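Local coordinates for protein glycerophosphodiester phosphodiesterase (Cytophaga hutchinsonii ATCC 33406, PDB 3CH0) that belongs to the glycerophosphodiester phosphodiesterase family and is built on the TIM-barrel fold, at residues V239-V244 with D259-D264; D10-R15 with T39-L44. All coordinates share one frame; numbering follows the deposited sequence.

Contact 1: V239-V244 with D259-D264; sequences VIPWTV and DGIITD. With EDO (1,2-ethanediol), chain E.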
loop_
_atom_site.group_PDB
_atom_site.type_symbol
_atom_site.label_atom_id
_atom_site.label_comp_id
_atom_site.label_asym_id
_atom_site.label_seq_id
_atom_site.Cartn_x
_atom_site.Cartn_y
_atom_site.Cartn_z
ATOM N N VAL A 239 -15.357 -2.436 3.438
ATOM C CA VAL A 239 -15.093 -1.190 2.714
ATOM C C VAL A 239 -14.041 -0.362 3.460
ATOM O O VAL A 239 -14.240 0.042 4.599
ATOM C CB VAL A 239 -16.369 -0.344 2.486
ATOM C CG1 VAL A 239 -16.006 0.948 1.682
ATOM C CG2 VAL A 239 -17.425 -1.204 1.744
ATOM N N ILE A 240 -12.898 -0.128 2.805
ATOM C CA ILE A 240 -11.737 0.529 3.396
ATOM C C ILE A 240 -11.199 1.591 2.435
ATOM O O ILE A 240 -10.411 1.282 1.546
ATOM C CB ILE A 240 -10.611 -0.470 3.757
ATOM C CG1 ILE A 240 -11.190 -1.577 4.658
ATOM C CG2 ILE A 240 -9.476 0.221 4.469
ATOM C CD1 ILE A 240 -10.166 -2.605 5.098
ATOM N N PRO A 241 -11.677 2.835 2.585
ATOM C CA PRO A 241 -11.256 3.886 1.665
ATOM C C PRO A 241 -9.894 4.493 1.978
ATOM O O PRO A 241 -9.358 4.329 3.075
ATOM C CB PRO A 241 -12.318 4.958 1.822
ATOM C CG PRO A 241 -13.090 4.643 2.993
ATOM C CD PRO A 241 -12.702 3.300 3.535
ATOM N N TRP A 242 -9.407 5.231 0.984
ATOM C CA TRP A 242 -8.090 5.869 1.042
ATOM C C TRP A 242 -8.134 7.218 0.348
ATOM O O TRP A 242 -9.052 7.432 -0.418
ATOM C CB TRP A 242 -7.054 4.983 0.307
ATOM C CG TRP A 242 -7.485 4.588 -1.098
ATOM C CD1 TRP A 242 -8.176 3.455 -1.456
ATOM C CD2 TRP A 242 -7.303 5.326 -2.315
ATOM N NE1 TRP A 242 -8.386 3.430 -2.793
ATOM C CE2 TRP A 242 -7.878 4.575 -3.352
ATOM C CE3 TRP A 242 -6.697 6.555 -2.643
ATOM C CZ2 TRP A 242 -7.870 5.033 -4.680
ATOM C CZ3 TRP A 242 -6.694 6.989 -3.965
ATOM C CH2 TRP A 242 -7.252 6.216 -4.973
ATOM N N THR A 243 -7.156 8.100 0.575
ATOM C CA THR A 243 -6.258 8.139 1.691
ATOM C C THR A 243 -6.784 9.303 2.515
ATOM O O THR A 243 -6.827 10.451 2.046
ATOM C CB THR A 243 -4.812 8.357 1.222
ATOM O OG1 THR A 243 -4.398 7.204 0.457
ATOM C CG2 THR A 243 -3.848 8.514 2.392
ATOM N N VAL A 244 -7.190 9.012 3.744
ATOM C CA VAL A 244 -8.002 9.912 4.566
ATOM C C VAL A 244 -7.185 10.498 5.703
ATOM O O VAL A 244 -6.743 9.782 6.575
ATOM C CB VAL A 244 -9.250 9.223 5.067
ATOM C CG1 VAL A 244 -10.220 10.266 5.632
ATOM C CG2 VAL A 244 -9.950 8.363 3.963
ATOM N N ASP A 259 -15.361 -0.003 7.230
ATOM C CA ASP A 259 -14.700 -1.034 8.027
ATOM C C ASP A 259 -13.251 -0.785 8.386
ATOM O O ASP A 259 -12.643 -1.539 9.151
ATOM C CB ASP A 259 -14.801 -2.375 7.287
ATOM C CG ASP A 259 -16.256 -2.738 6.989
ATOM O OD1 ASP A 259 -16.902 -3.204 7.949
ATOM O OD2 ASP A 259 -16.736 -2.492 5.871
ATOM N N GLY A 260 -12.714 0.306 7.859
ATOM C CA GLY A 260 -11.326 0.662 8.063
ATOM C C GLY A 260 -11.025 1.961 7.358
ATOM O O GLY A 260 -11.822 2.468 6.595
ATOM N N ILE A 261 -9.788 2.390 7.570
ATOM C CA ILE A 261 -9.265 3.632 6.973
ATOM C C ILE A 261 -7.815 3.445 6.643
ATOM O O ILE A 261 -7.061 2.923 7.448
ATOM C CB ILE A 261 -9.375 4.826 7.939
ATOM C CG1 ILE A 261 -10.854 5.193 8.102
ATOM C CG2 ILE A 261 -8.514 6.081 7.501
ATOM C CD1 ILE A 261 -11.472 5.993 6.968
ATOM N N ILE A 262 -7.455 3.881 5.431
ATOM C CA ILE A 262 -6.074 4.016 5.011
ATOM C C ILE A 262 -5.724 5.509 5.158
ATOM O O ILE A 262 -6.302 6.333 4.479
ATOM C CB ILE A 262 -5.869 3.433 3.587
ATOM C CG1 ILE A 262 -6.173 1.934 3.543
ATOM C CG2 ILE A 262 -4.445 3.864 2.999
ATOM C CD1 ILE A 262 -6.562 1.475 2.168
ATOM N N THR A 263 -4.688 5.775 5.949
ATOM C CA THR A 263 -4.295 7.141 6.237
ATOM C C THR A 263 -2.798 7.374 6.332
ATOM O O THR A 263 -2.069 6.535 6.849
ATOM C CB THR A 263 -4.923 7.597 7.596
ATOM O OG1 THR A 263 -4.559 8.966 7.892
ATOM C CG2 THR A 263 -4.508 6.732 8.806
ATOM N N ASP A 264 -2.366 8.539 5.846
ATOM C CA ASP A 264 -0.966 8.958 6.003
ATOM C C ASP A 264 -0.620 9.324 7.449
ATOM O O ASP A 264 0.552 9.453 7.764
ATOM C CB ASP A 264 -0.671 10.162 5.099
ATOM C CG ASP A 264 -0.626 9.772 3.657
ATOM O OD1 ASP A 264 0.032 8.741 3.340
ATOM O OD2 ASP A 264 -1.236 10.488 2.832
HETATM C C1 EDO E . -8.236 10.533 -1.592
HETATM O O1 EDO E . -6.845 10.282 -1.572
HETATM C C2 EDO E . -8.553 11.843 -2.318
HETATM O O2 EDO E . -8.685 11.635 -3.723
#
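Val-239 and Asp-259 grip each other twice. The carboxylate OD2 of Asp-259 accepts from Val-239 N on its anti side at 2.8 Å, and Asp-259 N donates a hydrogen bond to Val-239 O at 2.9 Å. The same OD2 also bonds His-233. Further along, Ile-262 is held through both backbone polar atoms. Its N donates to Pro-241 O, while its O accepts from Val-244 N at 2.9 Å. Thr-263 OG1 lies anti to its own backbone N (chi1 -179°), which brings it within 2.7 Å of Val-244 O, to which it donates. Gly-260 O is an exception: it is buried without a polar partner, and Pro-241 CD sits 3.3 Å away. The peptide between Trp-242 and Thr-243 is cis. Thr-243 N bonds an ethanediol rather than the strand, almost straight at 178° to O1. Between the bonds, Ile-240 CG2 rests on Ile-262 CG1, and Trp-242 CB rests on Ile-262 CB. The indole NE1 is satisfied by Ser-218 O. The two segments run in roughly the same direction, joined by helix 247-256, as in a beta-alpha-beta unit of a TIM barrel.

Contact 2: D10-R15 with T39-L44; sequences DIQGHR and TLEFDL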
loop_
_atom_site.group_PDB
_atom_site.type_symbol
_atom_site.label_atom_id
_atom_site.label_comp_id
_atom_site.label_asym_id
_atom_site.label_seq_id
_atom_site.Cartn_x
_atom_site.Cartn_y
_atom_site.Cartn_z
ATOM N N ASP A 10 -10.305 -1.527 10.989
ATOM C CA ASP A 10 -8.948 -1.697 10.446
ATOM C C ASP A 10 -8.276 -0.337 10.233
ATOM O O ASP A 10 -8.578 0.354 9.270
ATOM C CB ASP A 10 -9.029 -2.482 9.142
ATOM C CG ASP A 10 -7.690 -2.890 8.629
ATOM O OD1 ASP A 10 -6.666 -2.564 9.261
ATOM O OD2 ASP A 10 -7.677 -3.572 7.581
ATOM N N ILE A 11 -7.399 0.044 11.162
ATOM C CA ILE A 11 -6.573 1.248 11.057
ATOM C C ILE A 11 -5.316 0.870 10.262
ATOM O O ILE A 11 -4.494 0.127 10.758
ATOM C CB ILE A 11 -6.143 1.787 12.445
ATOM C CG1 ILE A 11 -7.368 2.205 13.250
ATOM C CG2 ILE A 11 -5.183 2.952 12.310
ATOM C CD1 ILE A 11 -7.088 2.399 14.724
ATOM N N GLN A 12 -5.203 1.405 9.038
ATOM C CA GLN A 12 -4.105 1.106 8.128
ATOM C C GLN A 12 -3.171 2.313 8.023
ATOM O O GLN A 12 -3.599 3.409 7.653
ATOM C CB GLN A 12 -4.534 0.709 6.712
ATOM C CG GLN A 12 -5.540 -0.411 6.694
ATOM C CD GLN A 12 -5.483 -1.239 5.413
ATOM O OE1 GLN A 12 -4.687 -0.944 4.509
ATOM N NE2 GLN A 12 -6.298 -2.271 5.340
ATOM N N GLY A 13 -1.894 2.104 8.295
ATOM C CA GLY A 13 -0.883 3.133 8.082
ATOM C C GLY A 13 -0.439 3.148 6.639
ATOM O O GLY A 13 0.165 2.191 6.169
ATOM N N HIS A 14 -0.809 4.215 5.890
ATOM C CA HIS A 14 -0.549 4.318 4.454
ATOM C C HIS A 14 0.965 4.447 4.227
ATOM O O HIS A 14 1.576 5.414 4.730
ATOM C CB HIS A 14 -1.283 5.545 3.865
ATOM C CG HIS A 14 -1.243 5.675 2.377
ATOM N ND1 HIS A 14 -0.847 6.839 1.740
ATOM C CD2 HIS A 14 -1.581 4.799 1.395
ATOM C CE1 HIS A 14 -0.975 6.670 0.426
ATOM N NE2 HIS A 14 -1.439 5.451 0.198
ATOM N N ARG A 15 1.573 3.506 3.528
ATOM C CA ARG A 15 3.023 3.489 3.359
ATOM C C ARG A 15 3.730 3.547 4.683
ATOM O O ARG A 15 4.757 4.183 4.859
ATOM C CB ARG A 15 3.501 4.591 2.399
ATOM C CG ARG A 15 2.652 4.674 1.084
ATOM C CD ARG A 15 3.137 5.654 0.041
ATOM N NE ARG A 15 2.069 5.824 -0.939
ATOM C CZ ARG A 15 2.016 6.798 -1.806
ATOM N NH1 ARG A 15 3.073 7.584 -2.037
ATOM N NH2 ARG A 15 0.927 6.933 -2.519
ATOM N N THR A 39 -2.826 -2.533 10.637
ATOM C CA THR A 39 -2.297 -2.990 9.347
ATOM C C THR A 39 -1.247 -2.025 8.825
ATOM O O THR A 39 -1.436 -0.782 8.895
ATOM C CB THR A 39 -3.448 -3.020 8.341
ATOM O OG1 THR A 39 -4.477 -3.906 8.833
ATOM C CG2 THR A 39 -3.039 -3.511 6.917
ATOM N N LEU A 40 -0.163 -2.599 8.336
ATOM C CA LEU A 40 0.824 -1.830 7.579
ATOM C C LEU A 40 0.369 -1.914 6.117
ATOM O O LEU A 40 0.230 -3.016 5.585
ATOM C CB LEU A 40 2.192 -2.444 7.710
ATOM C CG LEU A 40 2.726 -2.614 9.158
ATOM C CD1 LEU A 40 4.094 -3.322 9.127
ATOM C CD2 LEU A 40 2.841 -1.244 9.804
ATOM N N GLU A 41 0.188 -0.768 5.495
ATOM C CA GLU A 41 -0.164 -0.647 4.102
ATOM C C GLU A 41 1.103 -0.222 3.309
ATOM O O GLU A 41 1.920 0.596 3.768
ATOM C CB GLU A 41 -1.315 0.338 3.912
ATOM C CG GLU A 41 -1.896 0.424 2.499
ATOM C CD GLU A 41 -1.045 1.154 1.492
ATOM O OE1 GLU A 41 -0.150 1.984 1.819
ATOM O OE2 GLU A 41 -1.275 0.966 0.271
ATOM N N PHE A 42 1.326 -0.799 2.134
ATOM C CA PHE A 42 2.560 -0.530 1.424
ATOM C C PHE A 42 2.432 -1.039 -0.000
ATOM O O PHE A 42 1.476 -1.685 -0.357
ATOM C CB PHE A 42 3.764 -1.207 2.107
ATOM C CG PHE A 42 3.521 -2.665 2.365
ATOM C CD1 PHE A 42 2.885 -3.084 3.519
ATOM C CD2 PHE A 42 3.924 -3.649 1.438
ATOM C CE1 PHE A 42 2.590 -4.394 3.742
ATOM C CE2 PHE A 42 3.618 -4.977 1.633
ATOM C CZ PHE A 42 2.963 -5.355 2.787
ATOM N N ASP A 43 3.437 -0.719 -0.809
ATOM C CA ASP A 43 3.450 -0.913 -2.261
ATOM C C ASP A 43 4.649 -1.744 -2.633
ATOM O O ASP A 43 5.698 -1.631 -2.007
ATOM C CB ASP A 43 3.600 0.449 -2.869
ATOM C CG ASP A 43 2.569 1.422 -2.380
ATOM O OD1 ASP A 43 1.391 1.165 -2.655
ATOM O OD2 ASP A 43 2.889 2.493 -1.802
ATOM N N LEU A 44 4.480 -2.611 -3.644
ATOM C CA LEU A 44 5.506 -3.546 -4.058
ATOM C C LEU A 44 5.798 -3.470 -5.537
ATOM O O LEU A 44 4.884 -3.378 -6.387
ATOM C CB LEU A 44 5.119 -4.983 -3.720
ATOM C CG LEU A 44 4.701 -5.268 -2.269
ATOM C CD1 LEU A 44 4.106 -6.662 -2.056
ATOM C CD2 LEU A 44 5.917 -5.056 -1.359
HETATM O O HOH W 1 0.517 3.341 -0.687
#
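Glu-41 reaches across to the turn that follows strand 10-13. Its CG is anti to the backbone N (chi1 -173°), and the chain then bends at chi2, bringing OE1 to 2.9 Å from Arg-15 N. That N-H meets the oxygen nearly along its C-O axis. The same OE1 lies 3.2 Å from His-14 CD2; the two side chains lie side by side, their planes 29° apart. OE2 is bonded to Gln-174. Gly-13 O accepts from Glu-41 N, so Glu-41 is tied to segment 10-15 by its N to the strand and by its side chain to the loop after it.

Thr-39 fixes the other end. Its OG1 donates to Asp-10 OD1 on the syn side at 2.6 Å. Its N bonds Ile-11 O, and its O takes Gly-13 N at 3.0 Å. Its methyl CG2 packs 3.7 Å from CD of Gln-12, whose amide lies alongside. Gln-12 NE2 turns back to Asp-10 OD2 from above the carboxylate plane, and its OE1 bonds Asn-134.

Arg-15 runs extended from CG to NE, with CG over one face of the His-14 ring. Its NE forms a long salt bridge with Asp-43 OD2, 3.5 Å away. OD2 lies well out of the guanidinium plane, so the charges attract but no N-H points at it; it also bonds Asn-24. NE donates to a water 2.9 Å away. NH1 pairs with Glu-23. His-14 ND1 bonds Asp-264. Citrate bonds His-14 NE2 and Arg-15 NH2; glycerol also bonds NH2. Ladder bonds thus give way to a charged cluster beyond strand 10-13. Both ligands probably come from the crystallisation liquor, but are consistent with a pocket for small polar molecules.

Overall arrangement
Both contacts are buried. Contact 2 lies deeper, its centre about 5 Å from the centre of the chain, against about 11 Å for that of contact 1. They share one sheet, because strand 10-13 pairs with strand 260-263 as well as with strand 39-46. Together they therefore span the seam where the last strand of the barrel meets the first. Contact 1 is mostly backbone bonds and aliphatic packing, with one carboxylate and one hydroxyl; contact 2 gathers several carboxylates, a guanidinium and a water. The two meet directly where His-14 ND1 lies 2.6 Å from Asp-264 OD1. Ile-262 of contact 1 also backs onto Gln-12 and His-14, polar residues of contact 2.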